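Local structure of terminase, large subunit (Bacillus phage spp1, 2WBN) at residues D62-Y71 and H190-F199. The protein powers the ATP-driven translocation of viral DNA into empty capsids and cuts the genome as a metal-dependent endonuclease, the activity of the C-terminal domain described here. Numbering follows the deposited sequence.
Sequences DPLAFVRWHY and HTIDATRYAF
Helix 190-198 crosses strand 64-71 at -50°, the axes 7.5 Å apart at their closest, with the CA atoms of Ala65 and Thr191, and of Val67 and Ala194, nearest each other. At the helix start, Pro63 sets CD over the centre of one face of the His190 imidazole, 3.4 Å from the centroid, a CH-pi contact. A water in the plane of that ring hydrogen-bonds to His190 ND1 (3.0 Å) and donates a hydrogen bond to Asp62 OD2. Further along, Ala194 CB packs 3.4 Å from Ala65 O, and Val67 CG2 lies against the Ala194-Thr195 peptide. The strand belongs to the central mixed sheet of the RNase H-like nuclease domain. The helix laid on it carries His190 and Asp193 of the second manganese site, completed by Asp56 on adjoining strand 51-56, which also serves the first. Trp69 NE1 makes a weak, bent hydrogen bond to Thr195 OG1 (3.0 Å, 127°); Thr195 CG2 lies above the indole near its rim, on the face Phe199 CE1 also meets. Thr195 OG1 donates to Thr191 O (2.7 Å), opposite Thr195 N. Tyr71, CG anti to the backbone N (chi1 -176°), diverges from Trp69, leaving Phe199 between them; CE2 meets Tyr71 CG at 3.7 Å. Both ring pairs are T-shaped, centroids 5.5 Å apart.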
loop_
_atom_site.group_PDB
_atom_site.type_symbol
_atom_site.label_atom_id
_atom_site.label_comp_id
_atom_site.label_asym_id
_atom_site.label_seq_id
_atom_site.Cartn_x
_atom_site.Cartn_y
_atom_site.Cartn_z
ATOM N N ASP A 62 -0.506 -12.069 -10.357
ATOM C CA ASP A 62 -0.218 -10.955 -9.457
ATOM C C ASP A 62 -0.522 -11.307 -8.004
ATOM O O ASP A 62 -1.506 -12.028 -7.729
ATOM C CB ASP A 62 -0.995 -9.727 -9.893
ATOM C CG ASP A 62 -0.529 -9.219 -11.229
ATOM O OD1 ASP A 62 0.437 -9.811 -11.786
ATOM O OD2 ASP A 62 -1.094 -8.241 -11.708
ATOM N N PRO A 63 0.355 -10.870 -7.079
ATOM C CA PRO A 63 0.200 -11.259 -5.687
ATOM C C PRO A 63 -0.825 -10.440 -4.923
ATOM O O PRO A 63 -1.064 -9.270 -5.230
ATOM C CB PRO A 63 1.581 -10.989 -5.091
ATOM C CG PRO A 63 2.073 -9.801 -5.863
ATOM C CD PRO A 63 1.488 -9.949 -7.264
ATOM N N LEU A 64 -1.361 -11.046 -3.878
ATOM C CA LEU A 64 -2.045 -10.287 -2.850
ATOM C C LEU A 64 -0.972 -9.424 -2.171
ATOM O O LEU A 64 0.153 -9.885 -1.956
ATOM C CB LEU A 64 -2.720 -11.232 -1.851
ATOM C CG LEU A 64 -3.301 -10.612 -0.561
ATOM C CD1 LEU A 64 -4.516 -11.473 -0.135
ATOM C CD2 LEU A 64 -2.269 -10.542 0.569
ATOM N N ALA A 65 -1.298 -8.173 -1.883
ATOM C CA ALA A 65 -0.374 -7.251 -1.199
ATOM C C ALA A 65 -1.119 -6.469 -0.120
ATOM O O ALA A 65 -2.040 -5.686 -0.423
ATOM C CB ALA A 65 0.270 -6.313 -2.196
ATOM N N PHE A 66 -0.775 -6.770 1.136
ATOM C CA PHE A 66 -1.246 -6.034 2.306
ATOM C C PHE A 66 -0.164 -5.042 2.743
ATOM O O PHE A 66 1.004 -5.421 2.872
ATOM C CB PHE A 66 -1.532 -6.995 3.461
ATOM C CG PHE A 66 -1.801 -6.311 4.770
ATOM C CD1 PHE A 66 -3.056 -5.776 5.044
ATOM C CD2 PHE A 66 -0.803 -6.185 5.719
ATOM C CE1 PHE A 66 -3.310 -5.140 6.243
ATOM C CE2 PHE A 66 -1.046 -5.538 6.926
ATOM C CZ PHE A 66 -2.296 -5.012 7.185
ATOM N N VAL A 67 -0.547 -3.788 2.971
ATOM C CA VAL A 67 0.405 -2.777 3.478
ATOM C C VAL A 67 -0.169 -2.084 4.715
ATOM O O VAL A 67 -1.385 -1.880 4.811
ATOM C CB VAL A 67 0.797 -1.745 2.385
ATOM C CG1 VAL A 67 1.386 -2.462 1.156
ATOM C CG2 VAL A 67 -0.413 -0.817 1.986
ATOM N N ARG A 68 0.721 -1.741 5.654
ATOM C CA ARG A 68 0.407 -0.937 6.822
ATOM C C ARG A 68 1.425 0.207 6.920
ATOM O O ARG A 68 2.630 -0.040 6.914
ATOM C CB ARG A 68 0.454 -1.795 8.076
ATOM C CG ARG A 68 0.239 -1.064 9.410
ATOM C CD ARG A 68 0.531 -2.029 10.574
ATOM N NE ARG A 68 0.341 -1.445 11.915
ATOM C CZ ARG A 68 -0.805 -1.411 12.601
ATOM N NH1 ARG A 68 -1.924 -1.903 12.094
ATOM N NH2 ARG A 68 -0.839 -0.855 13.817
ATOM N N TRP A 69 0.908 1.433 6.991
ATOM C CA TRP A 69 1.702 2.665 7.047
ATOM C C TRP A 69 1.270 3.543 8.217
ATOM O O TRP A 69 0.142 3.433 8.702
ATOM C CB TRP A 69 1.431 3.488 5.802
ATOM C CG TRP A 69 1.830 2.906 4.525
ATOM C CD1 TRP A 69 1.114 2.021 3.755
ATOM C CD2 TRP A 69 3.008 3.219 3.791
ATOM N NE1 TRP A 69 1.814 1.731 2.607
ATOM C CE2 TRP A 69 2.974 2.465 2.600
ATOM C CE3 TRP A 69 4.114 4.031 4.040
ATOM C CZ2 TRP A 69 4.002 2.514 1.663
ATOM C CZ3 TRP A 69 5.129 4.078 3.111
ATOM C CH2 TRP A 69 5.076 3.336 1.943
ATOM N N HIS A 70 2.153 4.451 8.619
ATOM C CA HIS A 70 1.816 5.551 9.509
ATOM C C HIS A 70 1.881 6.858 8.732
ATOM O O HIS A 70 2.785 7.069 7.912
ATOM C CB HIS A 70 2.785 5.637 10.684
ATOM C CG HIS A 70 2.638 6.901 11.483
ATOM N ND1 HIS A 70 1.522 7.177 12.241
ATOM C CD2 HIS A 70 3.457 7.971 11.622
ATOM C CE1 HIS A 70 1.660 8.359 12.816
ATOM N NE2 HIS A 70 2.830 8.860 12.463
ATOM N N TYR A 71 0.950 7.752 9.054
ATOM C CA TYR A 71 0.783 9.012 8.353
ATOM C C TYR A 71 1.030 10.193 9.279
ATOM O O TYR A 71 0.256 10.429 10.205
ATOM C CB TYR A 71 -0.646 9.086 7.817
ATOM C CG TYR A 71 -0.953 10.302 6.977
ATOM C CD1 TYR A 71 0.032 10.929 6.213
ATOM C CD2 TYR A 71 -2.240 10.815 6.928
ATOM C CE1 TYR A 71 -0.264 12.022 5.432
ATOM C CE2 TYR A 71 -2.540 11.898 6.150
ATOM C CZ TYR A 71 -1.555 12.500 5.400
ATOM O OH TYR A 71 -1.861 13.600 4.629
ATOM N N HIS A 190 2.268 -3.779 -6.978
ATOM C CA HIS A 190 1.165 -4.302 -6.174
ATOM C C HIS A 190 1.060 -3.631 -4.801
ATOM O O HIS A 190 -0.059 -3.352 -4.312
ATOM C CB HIS A 190 1.303 -5.831 -6.101
ATOM C CG HIS A 190 1.710 -6.419 -7.418
ATOM N ND1 HIS A 190 0.870 -6.433 -8.508
ATOM C CD2 HIS A 190 2.901 -6.890 -7.860
ATOM C CE1 HIS A 190 1.506 -6.936 -9.550
ATOM N NE2 HIS A 190 2.738 -7.230 -9.181
ATOM N N THR A 191 2.210 -3.330 -4.183
ATOM C CA THR A 191 2.208 -2.609 -2.919
ATOM C C THR A 191 1.901 -1.118 -3.108
ATOM O O THR A 191 1.434 -0.461 -2.180
ATOM C CB THR A 191 3.558 -2.705 -2.142
ATOM O OG1 THR A 191 4.593 -2.039 -2.880
ATOM C CG2 THR A 191 3.941 -4.158 -1.883
ATOM N N ILE A 192 2.176 -0.588 -4.291
ATOM C CA ILE A 192 1.849 0.813 -4.596
ATOM C C ILE A 192 0.330 0.956 -4.723
ATOM O O ILE A 192 -0.268 1.880 -4.171
ATOM C CB ILE A 192 2.525 1.302 -5.888
ATOM C CG1 ILE A 192 4.044 1.076 -5.846
ATOM C CG2 ILE A 192 2.290 2.805 -6.077
ATOM C CD1 ILE A 192 4.764 1.426 -7.134
ATOM N N ASP A 193 -0.297 0.029 -5.442
ATOM C CA ASP A 193 -1.768 -0.038 -5.483
ATOM C C ASP A 193 -2.365 -0.144 -4.092
ATOM O O ASP A 193 -3.265 0.612 -3.761
ATOM C CB ASP A 193 -2.239 -1.223 -6.328
ATOM C CG ASP A 193 -2.079 -0.984 -7.825
ATOM O OD1 ASP A 193 -1.961 0.186 -8.242
ATOM O OD2 ASP A 193 -2.084 -1.973 -8.586
ATOM N N ALA A 194 -1.858 -1.058 -3.273
ATOM C CA ALA A 194 -2.362 -1.226 -1.904
ATOM C C ALA A 194 -2.221 0.042 -1.080
ATOM O O ALA A 194 -3.108 0.371 -0.291
ATOM C CB ALA A 194 -1.684 -2.392 -1.207
ATOM N N THR A 195 -1.086 0.731 -1.248
ATOM C CA THR A 195 -0.864 2.020 -0.610
ATOM C C THR A 195 -1.852 3.110 -1.057
ATOM O O THR A 195 -2.399 3.812 -0.226
ATOM C CB THR A 195 0.581 2.483 -0.850
ATOM O OG1 THR A 195 1.458 1.478 -0.342
ATOM C CG2 THR A 195 0.862 3.823 -0.141
ATOM N N ARG A 196 -2.084 3.257 -2.355
ATOM C CA ARG A 196 -3.166 4.135 -2.826
ATOM C C ARG A 196 -4.499 3.903 -2.117
ATOM O O ARG A 196 -5.131 4.863 -1.665
ATOM C CB ARG A 196 -3.429 3.949 -4.297
ATOM C CG ARG A 196 -2.628 4.807 -5.217
ATOM C CD ARG A 196 -3.421 4.903 -6.514
ATOM N NE ARG A 196 -3.501 3.573 -7.128
ATOM C CZ ARG A 196 -4.606 2.866 -7.329
ATOM N NH1 ARG A 196 -5.816 3.317 -6.977
ATOM N NH2 ARG A 196 -4.493 1.671 -7.891
ATOM N N TYR A 197 -4.948 2.643 -2.062
ATOM C CA TYR A 197 -6.209 2.333 -1.383
ATOM C C TYR A 197 -6.132 2.806 0.066
ATOM O O TYR A 197 -7.039 3.450 0.544
ATOM C CB TYR A 197 -6.558 0.843 -1.362
ATOM C CG TYR A 197 -6.414 0.106 -2.664
ATOM C CD1 TYR A 197 -6.699 0.719 -3.883
ATOM C CD2 TYR A 197 -6.027 -1.235 -2.673
ATOM C CE1 TYR A 197 -6.578 0.021 -5.076
ATOM C CE2 TYR A 197 -5.871 -1.924 -3.838
ATOM C CZ TYR A 197 -6.160 -1.302 -5.040
ATOM O OH TYR A 197 -6.025 -2.015 -6.193
ATOM N N ALA A 198 -5.028 2.495 0.743
ATOM C CA ALA A 198 -4.884 2.797 2.167
ATOM C C ALA A 198 -5.061 4.287 2.462
ATOM O O ALA A 198 -5.596 4.648 3.511
ATOM C CB ALA A 198 -3.527 2.316 2.683
ATOM N N PHE A 199 -4.595 5.134 1.542
ATOM C CA PHE A 199 -4.655 6.595 1.687
ATOM C C PHE A 199 -5.747 7.301 0.882
ATOM O O PHE A 199 -5.738 8.532 0.795
ATOM C CB PHE A 199 -3.310 7.191 1.304
ATOM C CG PHE A 199 -2.269 6.973 2.339
ATOM C CD1 PHE A 199 -1.430 5.876 2.274
ATOM C CD2 PHE A 199 -2.180 7.823 3.427
ATOM C CE1 PHE A 199 -0.466 5.662 3.261
ATOM C CE2 PHE A 199 -1.226 7.609 4.406
ATOM C CZ PHE A 199 -0.386 6.524 4.326
HETATM O O HOH W 1 -1.742 -6.452 -9.946
#